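Local coordinates for protein single-stranded-DNA-specific exonuclease RecJ (Thermus thermophilus, PDB 2ZXR) that degrades single-stranded DNA in the 5' to 3' direction as a divalent-metal-dependent exonuclease of DNA repair, with no detectable activity on single-stranded RNA, at residues 360-365 with 402-407; 386-391 with 408-413; 468-473 with 481-486; 477-482 with 490-495. One frame throughout, in Å; residues are numbered along the deposited sequence.

Contact 1. Residues 360-365 with 402-407; sequences FLVAQG and MDEALF
The Phe407 ring meets Val362 at its edge: CG2 of the valine sits near the ring plane, 3.9 Å from CD1 of Phe407. The other flat group, the carboxylate of Glu404, is approached from above its plane, where Gly365 N donates to Glu404 OE2 over 2.8 Å, 36° out of that plane. Gln364 N lies 2.7 Å from the same Glu404 OE2. Beyond CG the Glu404 chain is extended (chi2 -176°), which carries CD away from its own backbone, past Val362 CG1, whose distance to Glu404 CG is 3.9 Å. Val362 CG2 also faces Met402 CE at 4.1 Å, so the two valine methyls divide their work between the glutamate stem and the apolar pair. On the backbone, Met402 N donates to Gly365 O at 2.9 Å. In the DHHA1 domain this ties the turn between strands 359-363 and 366-370 to the loop that leads from strand 397-401 into helix 407-419. Leu335 of the neighbouring strand 332-335 packs on Val362, Glu404 and Phe407 alike. Gly365 is thus gripped at both ends, its N by a side chain and its O by a backbone amide, and a negative charge on Glu404 would be partly offset by the amide dipole.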
loop_
_atom_site.group_PDB
_atom_site.type_symbol
_atom_site.label_atom_id
_atom_site.label_comp_id
_atom_site.label_asym_id
_atom_site.label_seq_id
_atom_site.Cartn_x
_atom_site.Cartn_y
_atom_site.Cartn_z
ATOM N N PHE A 360 22.706 -5.411 1.601
ATOM C CA PHE A 360 23.761 -4.923 0.731
ATOM C C PHE A 360 24.292 -6.150 -0.011
ATOM O O PHE A 360 24.718 -7.122 0.616
ATOM C CB PHE A 360 24.924 -4.330 1.545
ATOM C CG PHE A 360 24.536 -3.196 2.445
ATOM C CD1 PHE A 360 23.725 -3.415 3.564
ATOM C CD2 PHE A 360 24.952 -1.908 2.160
ATOM C CE1 PHE A 360 23.329 -2.353 4.386
ATOM C CE2 PHE A 360 24.563 -0.846 2.963
ATOM C CZ PHE A 360 23.748 -1.068 4.079
ATOM N N LEU A 361 24.282 -6.097 -1.335
ATOM C CA LEU A 361 24.771 -7.189 -2.169
ATOM C C LEU A 361 25.795 -6.625 -3.135
ATOM O O LEU A 361 25.633 -5.498 -3.659
ATOM C CB LEU A 361 23.619 -7.790 -2.989
ATOM C CG LEU A 361 22.847 -9.005 -2.463
ATOM C CD1 LEU A 361 22.775 -9.010 -0.949
ATOM C CD2 LEU A 361 21.469 -9.040 -3.135
ATOM N N VAL A 362 26.844 -7.405 -3.373
ATOM C CA VAL A 362 27.915 -7.019 -4.288
ATOM C C VAL A 362 28.079 -8.165 -5.259
ATOM O O VAL A 362 28.097 -9.320 -4.847
ATOM C CB VAL A 362 29.250 -6.842 -3.546
ATOM C CG1 VAL A 362 30.371 -6.542 -4.552
ATOM C CG2 VAL A 362 29.138 -5.728 -2.530
ATOM N N ALA A 363 28.168 -7.864 -6.543
ATOM C CA ALA A 363 28.357 -8.910 -7.559
ATOM C C ALA A 363 29.116 -8.269 -8.675
ATOM O O ALA A 363 28.716 -7.215 -9.165
ATOM C CB ALA A 363 27.030 -9.432 -8.083
ATOM N N GLN A 364 30.224 -8.886 -9.066
ATOM C CA GLN A 364 31.037 -8.347 -10.147
ATOM C C GLN A 364 31.410 -6.872 -9.906
ATOM O O GLN A 364 31.450 -6.061 -10.833
ATOM C CB GLN A 364 30.288 -8.529 -11.489
ATOM C CG GLN A 364 30.063 -10.021 -11.789
ATOM C CD GLN A 364 29.529 -10.295 -13.184
ATOM O OE1 GLN A 364 28.312 -10.357 -13.405
ATOM N NE2 GLN A 364 30.436 -10.467 -14.132
ATOM N N GLY A 365 31.674 -6.530 -8.654
ATOM C CA GLY A 365 32.078 -5.175 -8.336
ATOM C C GLY A 365 30.986 -4.127 -8.338
ATOM O O GLY A 365 31.253 -2.936 -8.136
ATOM N N MET A 402 32.527 -0.943 -6.421
ATOM C CA MET A 402 33.595 -1.120 -5.455
ATOM C C MET A 402 34.460 -2.332 -5.787
ATOM O O MET A 402 33.983 -3.334 -6.332
ATOM C CB MET A 402 32.982 -1.315 -4.066
ATOM C CG MET A 402 33.936 -1.801 -2.990
ATOM S SD MET A 402 33.108 -2.163 -1.400
ATOM C CE MET A 402 32.695 -3.885 -1.613
ATOM N N ASP A 403 35.743 -2.242 -5.451
ATOM C CA ASP A 403 36.648 -3.344 -5.699
ATOM C C ASP A 403 36.241 -4.422 -4.696
ATOM O O ASP A 403 36.223 -4.174 -3.490
ATOM C CB ASP A 403 38.090 -2.890 -5.458
ATOM C CG ASP A 403 39.095 -3.927 -5.889
ATOM O OD1 ASP A 403 39.057 -5.046 -5.349
ATOM O OD2 ASP A 403 39.919 -3.626 -6.767
ATOM N N GLU A 404 35.894 -5.610 -5.183
ATOM C CA GLU A 404 35.477 -6.674 -4.271
ATOM C C GLU A 404 36.513 -7.042 -3.206
ATOM O O GLU A 404 36.180 -7.674 -2.197
ATOM C CB GLU A 404 35.072 -7.918 -5.062
ATOM C CG GLU A 404 33.877 -7.676 -5.967
ATOM C CD GLU A 404 33.408 -8.943 -6.697
ATOM O OE1 GLU A 404 34.150 -9.949 -6.697
ATOM O OE2 GLU A 404 32.298 -8.930 -7.273
ATOM N N ALA A 405 37.764 -6.643 -3.402
ATOM C CA ALA A 405 38.814 -6.975 -2.424
ATOM C C ALA A 405 38.553 -6.246 -1.118
ATOM O O ALA A 405 38.980 -6.682 -0.061
ATOM C CB ALA A 405 40.215 -6.597 -2.973
ATOM N N LEU A 406 37.824 -5.140 -1.207
ATOM C CA LEU A 406 37.496 -4.334 -0.037
ATOM C C LEU A 406 36.189 -4.770 0.648
ATOM O O LEU A 406 35.727 -4.109 1.583
ATOM C CB LEU A 406 37.375 -2.868 -0.458
ATOM C CG LEU A 406 38.674 -2.225 -0.944
ATOM C CD1 LEU A 406 38.411 -0.799 -1.427
ATOM C CD2 LEU A 406 39.703 -2.264 0.222
ATOM N N PHE A 407 35.600 -5.875 0.190
ATOM C CA PHE A 407 34.339 -6.344 0.766
ATOM C C PHE A 407 34.349 -6.565 2.286
ATOM O O PHE A 407 33.462 -6.075 2.993
ATOM C CB PHE A 407 33.880 -7.631 0.058
ATOM C CG PHE A 407 32.547 -8.144 0.538
ATOM C CD1 PHE A 407 31.356 -7.526 0.134
ATOM C CD2 PHE A 407 32.479 -9.233 1.412
ATOM C CE1 PHE A 407 30.100 -7.994 0.599
ATOM C CE2 PHE A 407 31.237 -9.711 1.887
ATOM C CZ PHE A 407 30.038 -9.088 1.477
#

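Contact 2. Residues 386-391 with 408-413; sequences DLLLRY and PAFKAR
Helix 407-419 of the DHHA1 domain lies against the chain that leads from helix 377-383 into the edge strand 390-393, and Leu387 and Asp386 meet its Phe410 and Arg413. Leu387 points at the helix: its CD2 reaches the helix backbone at Ala409 and Phe410, 3.7 Å from Phe410 CA, and touches Ala409 CB at 4.2 Å. The same methyl lies over one face of the Arg413 guanidinium, off toward the rim. At the edge of that guanidinium comes Asp386, its carboxylate only 3° from coplanar. Arg413 NH1 donates to the syn lone pair of Asp386 OD1 at 3.0 Å with an N-H...O angle of 155°, a salt bridge to which NH2 adds a weak bond of 3.4 Å to OD1. Bends at chi2 and chi3 fold the arginine chain on its way there. The helix packs on a mixed five-stranded sheet of which 390-393 is an outermost strand, and the second partner of Arg413 NH1, Ser383 O, pins the arginine to the end of helix 377-383 as well. Further in, Leu388 CD2 approaches the Phe410 ring obliquely, 4.0 Å from CD1, while Phe400 of strand 397-401 meets that ring from the sheet.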
loop_
_atom_site.group_PDB
_atom_site.type_symbol
_atom_site.label_atom_id
_atom_site.label_comp_id
_atom_site.label_asym_id
_atom_site.label_seq_id
_atom_site.Cartn_x
_atom_site.Cartn_y
_atom_site.Cartn_z
ATOM N N ASP A 386 34.839 6.094 1.616
ATOM C CA ASP A 386 36.239 6.079 1.198
ATOM C C ASP A 386 36.562 4.776 0.445
ATOM O O ASP A 386 37.479 4.732 -0.382
ATOM C CB ASP A 386 37.156 6.193 2.423
ATOM C CG ASP A 386 36.939 5.061 3.419
ATOM O OD1 ASP A 386 35.841 4.967 4.016
ATOM O OD2 ASP A 386 37.867 4.244 3.610
ATOM N N LEU A 387 35.790 3.733 0.740
ATOM C CA LEU A 387 35.973 2.396 0.161
ATOM C C LEU A 387 35.342 2.183 -1.206
ATOM O O LEU A 387 35.585 1.176 -1.855
ATOM C CB LEU A 387 35.368 1.366 1.115
ATOM C CG LEU A 387 36.117 0.614 2.208
ATOM C CD1 LEU A 387 37.334 1.367 2.688
ATOM C CD2 LEU A 387 35.132 0.325 3.325
ATOM N N LEU A 388 34.533 3.130 -1.649
ATOM C CA LEU A 388 33.804 2.975 -2.903
ATOM C C LEU A 388 34.317 3.759 -4.092
ATOM O O LEU A 388 34.891 4.835 -3.937
ATOM C CB LEU A 388 32.338 3.340 -2.655
ATOM C CG LEU A 388 31.747 2.716 -1.392
ATOM C CD1 LEU A 388 30.331 3.253 -1.158
ATOM C CD2 LEU A 388 31.749 1.200 -1.528
ATOM N N LEU A 389 34.098 3.217 -5.281
ATOM C CA LEU A 389 34.509 3.877 -6.505
ATOM C C LEU A 389 33.482 4.955 -6.835
ATOM O O LEU A 389 33.792 5.966 -7.479
ATOM C CB LEU A 389 34.596 2.858 -7.647
ATOM C CG LEU A 389 35.679 1.811 -7.404
ATOM C CD1 LEU A 389 35.645 0.744 -8.494
ATOM C CD2 LEU A 389 37.061 2.531 -7.364
ATOM N N ARG A 390 32.249 4.727 -6.401
ATOM C CA ARG A 390 31.168 5.676 -6.625
ATOM C C ARG A 390 29.920 5.078 -6.011
ATOM O O ARG A 390 29.836 3.855 -5.819
ATOM C CB ARG A 390 30.941 5.897 -8.114
ATOM C CG ARG A 390 30.878 4.608 -8.891
ATOM C CD ARG A 390 29.905 4.710 -10.027
ATOM N NE ARG A 390 28.859 3.690 -9.928
ATOM C CZ ARG A 390 28.681 2.711 -10.815
ATOM N NH1 ARG A 390 29.489 2.618 -11.868
ATOM N NH2 ARG A 390 27.687 1.833 -10.662
ATOM N N TYR A 391 28.960 5.937 -5.688
ATOM C CA TYR A 391 27.711 5.480 -5.092
ATOM C C TYR A 391 26.660 6.580 -5.160
ATOM O O TYR A 391 26.985 7.762 -5.363
ATOM C CB TYR A 391 27.928 5.090 -3.633
ATOM C CG TYR A 391 28.103 6.257 -2.679
ATOM C CD1 TYR A 391 29.272 7.023 -2.677
ATOM C CD2 TYR A 391 27.113 6.568 -1.746
ATOM C CE1 TYR A 391 29.453 8.064 -1.763
ATOM C CE2 TYR A 391 27.275 7.608 -0.821
ATOM C CZ TYR A 391 28.448 8.350 -0.832
ATOM O OH TYR A 391 28.618 9.363 0.095
ATOM N N PRO A 408 35.331 -7.326 2.817
ATOM C CA PRO A 408 35.281 -7.494 4.279
ATOM C C PRO A 408 35.282 -6.162 5.045
ATOM O O PRO A 408 34.567 -6.012 6.040
ATOM C CB PRO A 408 36.516 -8.342 4.585
ATOM C CG PRO A 408 36.645 -9.223 3.310
ATOM C CD PRO A 408 36.370 -8.179 2.206
ATOM N N ALA A 409 36.054 -5.194 4.568
ATOM C CA ALA A 409 36.141 -3.902 5.231
ATOM C C ALA A 409 34.815 -3.157 5.104
ATOM O O ALA A 409 34.350 -2.492 6.044
ATOM C CB ALA A 409 37.271 -3.075 4.614
ATOM N N PHE A 410 34.215 -3.271 3.924
ATOM C CA PHE A 410 32.936 -2.633 3.632
ATOM C C PHE A 410 31.881 -3.214 4.562
ATOM O O PHE A 410 31.076 -2.483 5.137
ATOM C CB PHE A 410 32.537 -2.907 2.184
ATOM C CG PHE A 410 31.153 -2.417 1.831
ATOM C CD1 PHE A 410 30.898 -1.054 1.662
ATOM C CD2 PHE A 410 30.105 -3.323 1.680
ATOM C CE1 PHE A 410 29.607 -0.607 1.346
ATOM C CE2 PHE A 410 28.819 -2.888 1.366
ATOM C CZ PHE A 410 28.566 -1.539 1.199
ATOM N N LYS A 411 31.898 -4.533 4.707
ATOM C CA LYS A 411 30.940 -5.217 5.561
ATOM C C LYS A 411 30.975 -4.776 7.023
ATOM O O LYS A 411 29.931 -4.456 7.594
ATOM C CB LYS A 411 31.157 -6.733 5.485
ATOM C CG LYS A 411 30.267 -7.585 6.387
ATOM C CD LYS A 411 30.515 -9.055 6.073
ATOM C CE LYS A 411 29.441 -9.976 6.612
ATOM N NZ LYS A 411 29.616 -10.383 8.042
ATOM N N ALA A 412 32.163 -4.753 7.634
ATOM C CA ALA A 412 32.256 -4.365 9.044
ATOM C C ALA A 412 31.732 -2.955 9.226
ATOM O O ALA A 412 31.021 -2.652 10.189
ATOM C CB ALA A 412 33.707 -4.457 9.537
ATOM N N ARG A 413 32.099 -2.097 8.288
ATOM C CA ARG A 413 31.686 -0.714 8.304
ATOM C C ARG A 413 30.157 -0.558 8.265
ATOM O O ARG A 413 29.562 0.110 9.130
ATOM C CB ARG A 413 32.292 -0.002 7.102
ATOM C CG ARG A 413 32.178 1.489 7.167
ATOM C CD ARG A 413 33.200 2.007 8.163
ATOM N NE ARG A 413 34.544 1.879 7.623
ATOM C CZ ARG A 413 35.082 2.738 6.762
ATOM N NH1 ARG A 413 34.395 3.794 6.351
ATOM N NH2 ARG A 413 36.306 2.528 6.294
#

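Contact 3. Residues 468-473 with 481-486; sequences PEEARR and AFRLKG
Glu469 leaves its backbone beside Arg483 and crosses that side chain at about a right angle, its atoms gathered near Arg483 O. CB of Glu469 is 4.1 Å from Arg483 O. CG, set between the backbone N and the carbonyl carbon (chi1 54°), comes to 3.5 Å from Arg483 CB; CD stays close to the same carbonyl oxygen, and the bend at chi2 (-134°) puts CD on this course. At the tip, Glu469 OE1 is 3.2 Å from Arg483 O, two acceptors that share no bond, and it ends near the backbone of Lys485. The carboxylate therefore stays well away from the Arg483 guanidinium, which is met instead by Glu470: its extended chain brings OE2 to Arg483 NH1 at 3.3 Å, a salt bridge whose two planes stand 59° apart. Arg472, on the same segment as Glu470, brings its NH1 to 3.7 Å from Arg483 NH1, so Glu470 would be expected to temper the repulsion between the two arginines. This is the hairpin of strands 471-473 and 479-484 in the RecJ OB domain, with 471-473 the outermost strand of its sheet. Glu469 with Arg483 and Arg472 with Ala481 are antiparallel hydrogen-bonded pairs, and between them the register slips by one residue in a beta bulge. Arg483 N donates to Glu469 O at 2.8 Å, and Arg472 N to Ala481 O at 2.9 Å; the return bonds are weak. On the buried side Pro468 CB presses obliquely on the Phe482 ring, 3.4 Å from CD1, while Val503 and Val505 of strand 503-514 line the same side beside Leu484.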
loop_
_atom_site.group_PDB
_atom_site.type_symbol
_atom_site.label_atom_id
_atom_site.label_comp_id
_atom_site.label_asym_id
_atom_site.label_seq_id
_atom_site.Cartn_x
_atom_site.Cartn_y
_atom_site.Cartn_z
ATOM N N PRO A 468 -10.536 -20.519 15.653
ATOM C CA PRO A 468 -10.729 -21.043 14.302
ATOM C C PRO A 468 -11.552 -22.314 14.331
ATOM O O PRO A 468 -11.510 -23.052 15.314
ATOM C CB PRO A 468 -9.303 -21.287 13.825
ATOM C CG PRO A 468 -8.579 -21.619 15.104
ATOM C CD PRO A 468 -9.126 -20.607 16.069
ATOM N N GLU A 469 -12.294 -22.572 13.260
ATOM C CA GLU A 469 -13.121 -23.771 13.181
ATOM C C GLU A 469 -13.161 -24.305 11.768
ATOM O O GLU A 469 -12.918 -23.571 10.809
ATOM C CB GLU A 469 -14.542 -23.470 13.638
ATOM C CG GLU A 469 -15.165 -22.327 12.899
ATOM C CD GLU A 469 -15.854 -21.367 13.835
ATOM O OE1 GLU A 469 -16.114 -20.204 13.436
ATOM O OE2 GLU A 469 -16.137 -21.782 14.978
ATOM N N GLU A 470 -13.472 -25.592 11.650
ATOM C CA GLU A 470 -13.559 -26.258 10.359
ATOM C C GLU A 470 -12.259 -26.126 9.583
ATOM O O GLU A 470 -12.268 -26.007 8.356
ATOM C CB GLU A 470 -14.713 -25.680 9.540
ATOM C CG GLU A 470 -16.044 -25.710 10.266
ATOM C CD GLU A 470 -17.218 -25.442 9.350
ATOM O OE1 GLU A 470 -18.367 -25.491 9.836
ATOM O OE2 GLU A 470 -16.994 -25.188 8.144
ATOM N N ALA A 471 -11.141 -26.151 10.304
ATOM C CA ALA A 471 -9.836 -26.035 9.671
ATOM C C ALA A 471 -9.657 -27.160 8.666
ATOM O O ALA A 471 -10.196 -28.248 8.851
ATOM C CB ALA A 471 -8.750 -26.094 10.719
ATOM N N ARG A 472 -8.905 -26.898 7.603
ATOM C CA ARG A 472 -8.663 -27.910 6.582
ATOM C C ARG A 472 -7.471 -27.550 5.710
ATOM O O ARG A 472 -7.489 -26.546 5.004
ATOM C CB ARG A 472 -9.912 -28.086 5.711
ATOM C CG ARG A 472 -10.344 -26.827 4.988
ATOM C CD ARG A 472 -11.829 -26.872 4.637
ATOM N NE ARG A 472 -12.310 -25.598 4.101
ATOM C CZ ARG A 472 -13.589 -25.232 4.068
ATOM N NH1 ARG A 472 -13.925 -24.055 3.560
ATOM N NH2 ARG A 472 -14.531 -26.036 4.551
ATOM N N ARG A 473 -6.433 -28.378 5.761
ATOM C CA ARG A 473 -5.234 -28.140 4.966
ATOM C C ARG A 473 -5.547 -28.190 3.467
ATOM O O ARG A 473 -6.614 -28.649 3.058
ATOM C CB ARG A 473 -4.164 -29.187 5.301
ATOM C CG ARG A 473 -2.827 -28.980 4.579
ATOM C CD ARG A 473 -1.994 -30.262 4.531
ATOM N NE ARG A 473 -0.964 -30.353 5.567
ATOM C CZ ARG A 473 -1.194 -30.264 6.875
ATOM N NH1 ARG A 473 -2.425 -30.072 7.331
ATOM N NH2 ARG A 473 -0.192 -30.387 7.734
ATOM N N ALA A 481 -7.330 -23.424 5.345
ATOM C CA ALA A 481 -8.546 -22.638 5.421
ATOM C C ALA A 481 -9.307 -22.966 6.693
ATOM O O ALA A 481 -9.319 -24.110 7.144
ATOM C CB ALA A 481 -9.410 -22.919 4.211
ATOM N N PHE A 482 -9.939 -21.956 7.276
ATOM C CA PHE A 482 -10.713 -22.142 8.499
ATOM C C PHE A 482 -11.751 -21.035 8.619
ATOM O O PHE A 482 -11.842 -20.169 7.743
ATOM C CB PHE A 482 -9.787 -22.151 9.720
ATOM C CG PHE A 482 -9.022 -20.885 9.911
ATOM C CD1 PHE A 482 -9.523 -19.867 10.715
ATOM C CD2 PHE A 482 -7.806 -20.692 9.259
ATOM C CE1 PHE A 482 -8.825 -18.671 10.866
ATOM C CE2 PHE A 482 -7.101 -19.504 9.401
ATOM C CZ PHE A 482 -7.612 -18.491 10.206
ATOM N N ARG A 483 -12.532 -21.060 9.694
ATOM C CA ARG A 483 -13.567 -20.057 9.881
ATOM C C ARG A 483 -13.516 -19.294 11.179
ATOM O O ARG A 483 -13.183 -19.845 12.227
ATOM C CB ARG A 483 -14.954 -20.695 9.759
ATOM C CG ARG A 483 -15.370 -20.985 8.344
ATOM C CD ARG A 483 -16.881 -20.947 8.221
ATOM N NE ARG A 483 -17.293 -20.763 6.831
ATOM C CZ ARG A 483 -16.980 -21.597 5.844
ATOM N NH1 ARG A 483 -16.250 -22.685 6.093
ATOM N NH2 ARG A 483 -17.387 -21.340 4.606
ATOM N N LEU A 484 -13.859 -18.013 11.104
ATOM C CA LEU A 484 -13.909 -17.164 12.284
ATOM C C LEU A 484 -15.250 -16.451 12.240
ATOM O O LEU A 484 -15.493 -15.625 11.344
ATOM C CB LEU A 484 -12.779 -16.129 12.292
ATOM C CG LEU A 484 -11.346 -16.592 12.554
ATOM C CD1 LEU A 484 -10.457 -15.363 12.662
ATOM C CD2 LEU A 484 -11.270 -17.406 13.837
ATOM N N LYS A 485 -16.114 -16.777 13.206
ATOM C CA LYS A 485 -17.447 -16.192 13.301
ATOM C C LYS A 485 -18.184 -16.346 11.966
ATOM O O LYS A 485 -18.770 -15.388 11.461
ATOM C CB LYS A 485 -17.358 -14.702 13.657
ATOM C CG LYS A 485 -16.372 -14.340 14.769
ATOM C CD LYS A 485 -16.747 -14.977 16.091
ATOM C CE LYS A 485 -15.734 -14.595 17.161
ATOM N NZ LYS A 485 -15.908 -15.365 18.430
ATOM N N GLY A 486 -18.128 -17.540 11.384
ATOM C CA GLY A 486 -18.808 -17.775 10.118
ATOM C C GLY A 486 -18.153 -17.219 8.855
ATOM O O GLY A 486 -18.701 -17.361 7.760
#

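Contact 4. Residues 477-482 with 490-495; sequences GRHLAF and LAWKQG
Leu480 N donates to Ala491 O at 2.9 Å, and the same Ala491 O receives a CA-H...O contact from His479 CA. Strands 479-484 and 487-492 form a beta hairpin of the RecJ OB domain. Leu480 and Ala491 are an antiparallel hydrogen-bonded pair of it, completed by Ala491 N donating to Leu480 O; His479 with Trp492 and Ala481 with Leu490 are non-hydrogen-bonded pairs beside it. On the face that carries these last two pairs, His479 lies on Trp492 in an offset stack, its ring centroid 4.1 Å from that of the indole's six-membered ring and the planes at 11°. Trp492 CZ2 sits over the centre of the imidazole, and His479 CB adds a CH-pi contact, 3.8 Å from the six-membered-ring centroid. Further along that face Ala481 CB touches Leu490 CD2 at 3.8 Å. The other face carries Leu480 and Ala491, where Leu527 of strand 517-528 packs on Ala491. Beyond the paired strands Lys493 N donates to Arg478 O at 3.0 Å from well above the carbonyl plane. Alongside it, Leu480 CD2 and Lys493 CB meet at 3.9 Å, the two side chains pointing the same way.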
loop_
_atom_site.group_PDB
_atom_site.type_symbol
_atom_site.label_atom_id
_atom_site.label_comp_id
_atom_site.label_asym_id
_atom_site.label_seq_id
_atom_site.Cartn_x
_atom_site.Cartn_y
_atom_site.Cartn_z
ATOM N N GLY A 477 1.333 -28.686 3.164
ATOM C CA GLY A 477 1.995 -27.674 3.964
ATOM C C GLY A 477 1.172 -26.442 4.270
ATOM O O GLY A 477 -0.061 -26.465 4.238
ATOM N N ARG A 478 1.896 -25.365 4.566
ATOM C CA ARG A 478 1.348 -24.054 4.907
ATOM C C ARG A 478 -0.105 -23.737 4.567
ATOM O O ARG A 478 -0.893 -23.387 5.441
ATOM C CB ARG A 478 2.218 -22.960 4.285
ATOM C CG ARG A 478 3.570 -22.816 4.907
ATOM C CD ARG A 478 4.445 -23.998 4.607
ATOM N NE ARG A 478 5.674 -23.891 5.371
ATOM C CZ ARG A 478 5.737 -24.029 6.689
ATOM N NH1 ARG A 478 4.634 -24.293 7.383
ATOM N NH2 ARG A 478 6.900 -23.877 7.311
ATOM N N HIS A 479 -0.441 -23.839 3.288
ATOM C CA HIS A 479 -1.773 -23.513 2.800
ATOM C C HIS A 479 -2.916 -24.201 3.529
ATOM O O HIS A 479 -2.924 -25.418 3.649
ATOM C CB HIS A 479 -1.850 -23.829 1.311
ATOM C CG HIS A 479 -2.766 -22.926 0.555
ATOM N ND1 HIS A 479 -3.064 -23.114 -0.775
ATOM C CD2 HIS A 479 -3.437 -21.815 0.939
ATOM C CE1 HIS A 479 -3.880 -22.158 -1.180
ATOM N NE2 HIS A 479 -4.122 -21.357 -0.159
ATOM N N LEU A 480 -3.880 -23.410 4.006
ATOM C CA LEU A 480 -5.046 -23.935 4.723
ATOM C C LEU A 480 -6.246 -22.981 4.716
ATOM O O LEU A 480 -6.188 -21.867 4.168
ATOM C CB LEU A 480 -4.680 -24.267 6.178
ATOM C CG LEU A 480 -4.396 -23.148 7.191
ATOM C CD1 LEU A 480 -5.701 -22.595 7.712
ATOM C CD2 LEU A 480 -3.589 -23.688 8.368
ATOM N N ALA A 481 -7.330 -23.424 5.345
ATOM C CA ALA A 481 -8.546 -22.638 5.421
ATOM C C ALA A 481 -9.307 -22.966 6.693
ATOM O O ALA A 481 -9.319 -24.110 7.144
ATOM C CB ALA A 481 -9.410 -22.919 4.211
ATOM N N PHE A 482 -9.939 -21.956 7.276
ATOM C CA PHE A 482 -10.713 -22.142 8.499
ATOM C C PHE A 482 -11.751 -21.035 8.619
ATOM O O PHE A 482 -11.842 -20.169 7.743
ATOM C CB PHE A 482 -9.787 -22.151 9.720
ATOM C CG PHE A 482 -9.022 -20.885 9.911
ATOM C CD1 PHE A 482 -9.523 -19.867 10.715
ATOM C CD2 PHE A 482 -7.806 -20.692 9.259
ATOM C CE1 PHE A 482 -8.825 -18.671 10.866
ATOM C CE2 PHE A 482 -7.101 -19.504 9.401
ATOM C CZ PHE A 482 -7.612 -18.491 10.206
ATOM N N LEU A 490 -8.577 -17.872 4.135
ATOM C CA LEU A 490 -7.526 -18.651 3.490
ATOM C C LEU A 490 -6.205 -18.089 3.950
ATOM O O LEU A 490 -6.036 -16.867 4.027
ATOM C CB LEU A 490 -7.615 -18.514 1.978
ATOM C CG LEU A 490 -8.955 -18.930 1.387
ATOM C CD1 LEU A 490 -9.084 -18.341 -0.017
ATOM C CD2 LEU A 490 -9.059 -20.458 1.380
ATOM N N ALA A 491 -5.255 -18.971 4.229
ATOM C CA ALA A 491 -3.967 -18.524 4.736
ATOM C C ALA A 491 -2.797 -19.480 4.518
ATOM O O ALA A 491 -2.972 -20.671 4.288
ATOM C CB ALA A 491 -4.108 -18.234 6.239
ATOM N N TRP A 492 -1.598 -18.933 4.616
ATOM C CA TRP A 492 -0.375 -19.710 4.508
ATOM C C TRP A 492 0.231 -19.682 5.907
ATOM O O TRP A 492 0.877 -18.706 6.302
ATOM C CB TRP A 492 0.576 -19.076 3.496
ATOM C CG TRP A 492 0.053 -19.208 2.120
ATOM C CD1 TRP A 492 -0.938 -18.468 1.534
ATOM C CD2 TRP A 492 0.403 -20.228 1.181
ATOM N NE1 TRP A 492 -1.229 -18.971 0.289
ATOM C CE2 TRP A 492 -0.421 -20.053 0.048
ATOM C CE3 TRP A 492 1.336 -21.280 1.192
ATOM C CZ2 TRP A 492 -0.342 -20.893 -1.068
ATOM C CZ3 TRP A 492 1.416 -22.114 0.080
ATOM C CH2 TRP A 492 0.579 -21.915 -1.033
ATOM N N LYS A 493 0.004 -20.753 6.661
ATOM C CA LYS A 493 0.494 -20.824 8.024
ATOM C C LYS A 493 2.005 -20.877 8.108
ATOM O O LYS A 493 2.633 -21.816 7.628
ATOM C CB LYS A 493 -0.106 -22.034 8.745
ATOM C CG LYS A 493 0.286 -22.127 10.215
ATOM C CD LYS A 493 -0.170 -20.906 10.987
ATOM C CE LYS A 493 0.173 -21.004 12.463
ATOM N NZ LYS A 493 1.642 -20.931 12.729
ATOM N N GLN A 494 2.582 -19.858 8.729
ATOM C CA GLN A 494 4.028 -19.796 8.902
ATOM C C GLN A 494 4.419 -21.032 9.692
ATOM O O GLN A 494 3.950 -21.225 10.806
ATOM C CB GLN A 494 4.428 -18.548 9.698
ATOM C CG GLN A 494 3.992 -17.238 9.070
ATOM C CD GLN A 494 4.758 -16.913 7.800
ATOM O OE1 GLN A 494 4.851 -17.744 6.884
ATOM N NE2 GLN A 494 5.313 -15.698 7.734
ATOM N N GLY A 495 5.268 -21.860 9.088
ATOM C CA GLY A 495 5.746 -23.079 9.712
ATOM C C GLY A 495 5.201 -23.354 11.087
ATOM O O GLY A 495 5.522 -22.648 12.040
#

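The four contacts form two pairs in different domains. Contacts 1 and 2 have centres 8 Å apart within the DHHA1 domain; their segments alternate along the chain, and Met402 of contact 1 joins them, its SD 3.6 Å from Leu388 CD2 and 3.7 Å from Phe410 CB of contact 2. Contacts 3 and 4 sit in the OB domain, 11 Å between centres, and share Ala481 and Phe482: strand 479-484 pairs with 471-473 along one edge and with 487-492 along the other. Between the pairs the nearest approach is about 21 Å, atom to atom, from contact 1 to contact 4. All four lie away from the magnesium site of Asp84, Asp136, His160, His161 and Asp221.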